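Side-chain contacts in DUF1116 domain-containing protein (Enterococcus faecalis, PDB 3CLQ), which is of unknown function but belongs to the AllG family, named for an oxamate carbamoyltransferase subunit, and may therefore have a related role in carbamoyl chemistry: residues I53-M58 with R84-G89; V102-G107 with T236-A241. One frame throughout, in Å; residues are numbered along the deposited sequence.

Interaction 1: residues I53-M58 with R84-G89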
# COMPACT_ATOMS: atom_id res chain seq x y z
N ILE B 53 1.80 -36.92 -6.82
CA ILE B 53 2.65 -37.19 -7.98
C ILE B 53 3.95 -37.86 -7.54
O ILE B 53 4.67 -37.35 -6.69
CB ILE B 53 2.96 -35.89 -8.76
CG1 ILE B 53 3.71 -36.18 -10.05
CG2 ILE B 53 3.76 -34.93 -7.88
CD1 ILE B 53 3.53 -35.14 -11.11
N THR B 54 4.24 -39.02 -8.09
CA THR B 54 5.52 -39.65 -7.78
C THR B 54 6.67 -38.77 -8.26
O THR B 54 6.46 -37.83 -9.03
CB THR B 54 5.63 -41.03 -8.42
OG1 THR B 54 5.40 -40.91 -9.82
CG2 THR B 54 4.60 -41.96 -7.83
N TYR B 55 7.87 -39.06 -7.78
CA TYR B 55 9.04 -38.27 -8.11
C TYR B 55 9.38 -38.45 -9.57
O TYR B 55 9.60 -37.47 -10.28
CB TYR B 55 10.22 -38.64 -7.22
CG TYR B 55 11.52 -38.01 -7.63
CD1 TYR B 55 11.80 -36.68 -7.32
CD2 TYR B 55 12.48 -38.73 -8.34
CE1 TYR B 55 12.99 -36.09 -7.70
CE2 TYR B 55 13.69 -38.14 -8.72
CZ TYR B 55 13.93 -36.82 -8.40
OH TYR B 55 15.12 -36.21 -8.76
N GLU B 56 9.42 -39.70 -10.04
CA GLU B 56 9.80 -39.96 -11.43
C GLU B 56 8.93 -39.19 -12.42
O GLU B 56 9.40 -38.83 -13.50
CB GLU B 56 9.78 -41.45 -11.78
CG GLU B 56 10.78 -42.30 -11.02
CD GLU B 56 10.40 -42.42 -9.57
OE1 GLU B 56 9.18 -42.49 -9.29
OE2 GLU B 56 11.30 -42.43 -8.70
N ASN B 57 7.68 -38.93 -12.08
CA ASN B 57 6.85 -38.18 -13.01
C ASN B 57 6.88 -36.66 -12.83
O ASN B 57 6.28 -35.94 -13.61
CB ASN B 57 5.42 -38.74 -13.05
CG ASN B 57 5.40 -40.23 -13.38
OD1 ASN B 57 6.26 -40.73 -14.12
ND2 ASN B 57 4.43 -40.95 -12.83
N MSE B 58 7.62 -36.18 -11.83
CA MSE B 58 7.73 -34.72 -11.61
C MSE B 58 8.46 -34.06 -12.77
O MSE B 58 9.05 -34.73 -13.59
CB MSE B 58 8.44 -34.39 -10.30
CG MSE B 58 7.65 -34.73 -9.06
SE MSE B 58 8.70 -34.35 -7.44
CE MSE B 58 7.33 -34.63 -6.06
N ARG B 84 19.61 -39.56 -6.85
CA ARG B 84 19.62 -40.99 -6.56
C ARG B 84 18.78 -41.33 -5.32
O ARG B 84 17.99 -42.27 -5.34
CB ARG B 84 21.05 -41.51 -6.40
CG ARG B 84 21.17 -43.02 -6.52
CD ARG B 84 22.62 -43.47 -6.43
NE ARG B 84 23.26 -42.93 -5.23
CZ ARG B 84 24.01 -41.83 -5.23
NH1 ARG B 84 24.54 -41.39 -4.09
NH2 ARG B 84 24.25 -41.16 -6.38
N VAL B 85 18.95 -40.56 -4.26
CA VAL B 85 18.20 -40.79 -3.02
C VAL B 85 16.69 -40.68 -3.21
O VAL B 85 15.92 -41.49 -2.68
CB VAL B 85 18.64 -39.82 -1.91
CG1 VAL B 85 17.99 -40.17 -0.58
CG2 VAL B 85 20.16 -39.81 -1.80
N ALA B 86 16.27 -39.66 -3.97
CA ALA B 86 14.84 -39.46 -4.22
C ALA B 86 14.20 -40.66 -4.92
O ALA B 86 13.08 -41.07 -4.58
CB ALA B 86 14.61 -38.17 -5.02
N ARG B 87 14.93 -41.23 -5.89
CA ARG B 87 14.47 -42.39 -6.66
C ARG B 87 14.43 -43.71 -5.87
O ARG B 87 13.73 -44.64 -6.27
CB ARG B 87 15.34 -42.58 -7.92
CG ARG B 87 15.10 -41.55 -9.00
CD ARG B 87 16.00 -41.79 -10.19
NE ARG B 87 15.32 -41.43 -11.43
CZ ARG B 87 15.16 -40.18 -11.87
NH1 ARG B 87 15.64 -39.16 -11.18
NH2 ARG B 87 14.51 -39.95 -13.00
N SER B 88 15.19 -43.78 -4.77
CA SER B 88 15.17 -44.95 -3.89
C SER B 88 13.95 -44.85 -2.99
O SER B 88 13.42 -43.76 -2.78
CB SER B 88 16.43 -45.01 -3.03
OG SER B 88 16.47 -43.89 -2.16
N GLY B 89 13.52 -45.98 -2.42
CA GLY B 89 12.28 -45.98 -1.64
C GLY B 89 12.22 -45.18 -0.33
O GLY B 89 11.21 -45.26 0.42
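Y55 and R87 mark the closest backbone approach, with CA atoms 7.0 Å apart, where a type I turn meets the last turn of helix 79-87. The turn runs from Y55 to M58 and is closed by M58 N donating to Y55 O at 2.8 Å; S88 is the first residue to leave helical geometry. Every contact between the segments involves a side chain. The loop between strand 45-48 and helix 60-73 thereby packs on the C-terminal end of helix 79-87, with Y55 also on K63 and V66 of helix 60-73 and A86 on F93 of strand 92-95.

Y55 points at the helix. With CG anti to its own N (chi1 171°), it sets one ring face against A86, whose CB stands 3.6 Å from the ring centroid and 8° off the normal, a well-centred CH-pi contact. R87 comes instead to the ring's edge: its CG lies 3.7 Å from Y55 CE2, and beyond the bend at chi3 its NH1 comes to 3.3 Å from the same CE2. Guanidinium and ring planes stand 87° apart, which excludes a parallel cation-pi stack.

E56 adds the outer margin. Its chain bends at chi2 and carries OE2 to 3.8 Å from R87 CA. E56 OE2 and R87 NE remain 5.0 Å apart, too far for a salt bridge, so any attraction is probably weak and long-range.

D83 OD1 is hydrogen-bonded to Y55 OH and forms a salt bridge with R87 NH1, while Q67 NE2 also bonds the phenol oxygen. The contact thus combines a methyl-on-ring core with a charged margin; shared anchoring on D83 is consistent with the perpendicular setting and probably offsets the positive charge beside the aromatic edge.

Interaction 2: residues V102-G107 with T236-A241; sequences VGSMAG and TWMGAA
V102 and S104 meet M238, a selenomethionine here, at opposite ends of its side chain. At the root, V102 CG2 touches M238 CB at 3.7 Å and reaches on to the backbone, 4.1 Å from G239 N. At the tip, S104 CB lies 3.8 Å from M238 SE, and S104 OG is 4.0 Å from the terminal CE of M238. All four residues are buried, and the contact between the two segments is van der Waals in kind. It is plain core packing of a loop on a helix, with both segments inside the range of the AllG family.

Torsions account for the division between root and tip. M238 is extended beyond CG (chi2 168°, chi3 -165°), so the selenium is carried off the helix to S104, two residues along from V102. S104 places OG anti to its N (chi1 179°), where the hydroxyl hydrogen-bonds Y231 OH; the serine therefore offers CB to the selenium while its polar atom is satisfied elsewhere.

The loop backbone is positioned from further out: V102 pairs with F128 through the backbone, and D306 OD1 accepts from G103 N. Beyond S104 the chain folds back in a type II' turn to G107, closed by a weak bond from G107 N to S104 O at 2.9 Å.

On the helix side, M238 and A241 both pack on I309 of helix 309-313, W237 is set on helix 176-183, and T236 OG1 bonds H116 of strand 114-120. Helix 234-247 thus lies among two other helices near the centre of the chain, with the 102-107 loop joining it to the neighbourhood of strand 126-130.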
# COMPACT_ATOMS: atom_id res chain seq x y z
N VAL B 102 0.34 -25.13 2.11
CA VAL B 102 0.37 -24.82 0.66
C VAL B 102 1.77 -24.35 0.23
O VAL B 102 2.51 -23.79 1.03
CB VAL B 102 -0.62 -23.73 0.24
CG1 VAL B 102 -2.03 -24.28 0.23
CG2 VAL B 102 -0.51 -22.53 1.14
N GLY B 103 2.14 -24.57 -1.01
CA GLY B 103 3.49 -24.24 -1.44
C GLY B 103 3.53 -23.46 -2.73
O GLY B 103 2.90 -23.83 -3.75
N SER B 104 4.26 -22.34 -2.68
CA SER B 104 4.48 -21.49 -3.85
C SER B 104 5.43 -22.12 -4.89
O SER B 104 6.51 -22.64 -4.53
CB SER B 104 5.01 -20.14 -3.42
OG SER B 104 5.23 -19.37 -4.58
N MSE B 105 5.03 -22.04 -6.16
CA MSE B 105 5.67 -22.72 -7.31
C MSE B 105 5.95 -24.21 -7.08
O MSE B 105 5.03 -25.04 -7.04
CB MSE B 105 6.93 -21.99 -7.77
CG MSE B 105 6.74 -20.52 -8.11
SE MSE B 105 5.46 -20.08 -9.55
CE MSE B 105 3.84 -19.68 -8.45
N ALA B 106 7.22 -24.58 -6.97
CA ALA B 106 7.56 -25.98 -6.77
C ALA B 106 7.02 -26.41 -5.40
O ALA B 106 6.67 -27.58 -5.18
CB ALA B 106 9.05 -26.20 -6.89
N GLY B 107 6.96 -25.46 -4.48
CA GLY B 107 6.28 -25.64 -3.21
C GLY B 107 7.01 -26.58 -2.27
O GLY B 107 6.51 -26.92 -1.19
N THR B 236 2.23 -15.70 2.65
CA THR B 236 1.35 -15.38 3.75
C THR B 236 -0.11 -15.40 3.30
O THR B 236 -0.97 -15.93 3.99
CB THR B 236 1.73 -14.02 4.35
OG1 THR B 236 3.16 -13.93 4.48
CG2 THR B 236 1.10 -13.83 5.73
N TRP B 237 -0.40 -14.86 2.13
CA TRP B 237 -1.79 -14.85 1.71
C TRP B 237 -2.29 -16.24 1.29
O TRP B 237 -3.44 -16.59 1.50
CB TRP B 237 -2.00 -13.81 0.62
CG TRP B 237 -1.36 -12.47 0.96
CD1 TRP B 237 -0.51 -11.73 0.17
CD2 TRP B 237 -1.50 -11.74 2.19
NE1 TRP B 237 -0.12 -10.57 0.83
CE2 TRP B 237 -0.71 -10.56 2.07
CE3 TRP B 237 -2.23 -11.96 3.37
CZ2 TRP B 237 -0.64 -9.59 3.09
CZ3 TRP B 237 -2.14 -11.02 4.39
CH2 TRP B 237 -1.35 -9.84 4.24
N MSE B 238 -1.40 -17.04 0.75
CA MSE B 238 -1.76 -18.41 0.37
C MSE B 238 -2.21 -19.12 1.62
O MSE B 238 -3.22 -19.83 1.63
CB MSE B 238 -0.58 -19.14 -0.29
CG MSE B 238 -0.26 -18.59 -1.67
SE MSE B 238 1.43 -19.19 -2.46
CE MSE B 238 1.58 -17.84 -3.90
N GLY B 239 -1.45 -18.88 2.68
CA GLY B 239 -1.68 -19.56 3.95
C GLY B 239 -2.98 -19.11 4.56
O GLY B 239 -3.72 -19.93 5.13
N ALA B 240 -3.25 -17.81 4.44
CA ALA B 240 -4.51 -17.23 4.86
C ALA B 240 -5.64 -17.93 4.15
O ALA B 240 -6.54 -18.47 4.79
CB ALA B 240 -4.53 -15.78 4.53
N ALA B 241 -5.59 -17.91 2.82
CA ALA B 241 -6.64 -18.55 2.01
C ALA B 241 -6.82 -20.04 2.33
O ALA B 241 -7.95 -20.55 2.43
CB ALA B 241 -6.37 -18.34 0.52

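Overall arrangement
From the N terminus, the chain leaves strand 45-48 and enters the 53-58 loop; interaction 1 then closes a short, largely helical excursion of 25 residues through helix 60-73 to the end of helix 79-87. Strand 92-95 follows, and only then does segment 102-107 open interaction 2, a far longer closure of 128 residues ending on helix 234-247. The two loops are in series, neither enclosing nor crossing the other. Their centres lie 23 Å apart, although their nearest atoms are about 7 Å apart without touching. Interaction 1 ties a peripheral loop to a helix end, whereas interaction 2 ties the loop between strands 92-95 and 114-120 to helix 234-247, near the chain's centre.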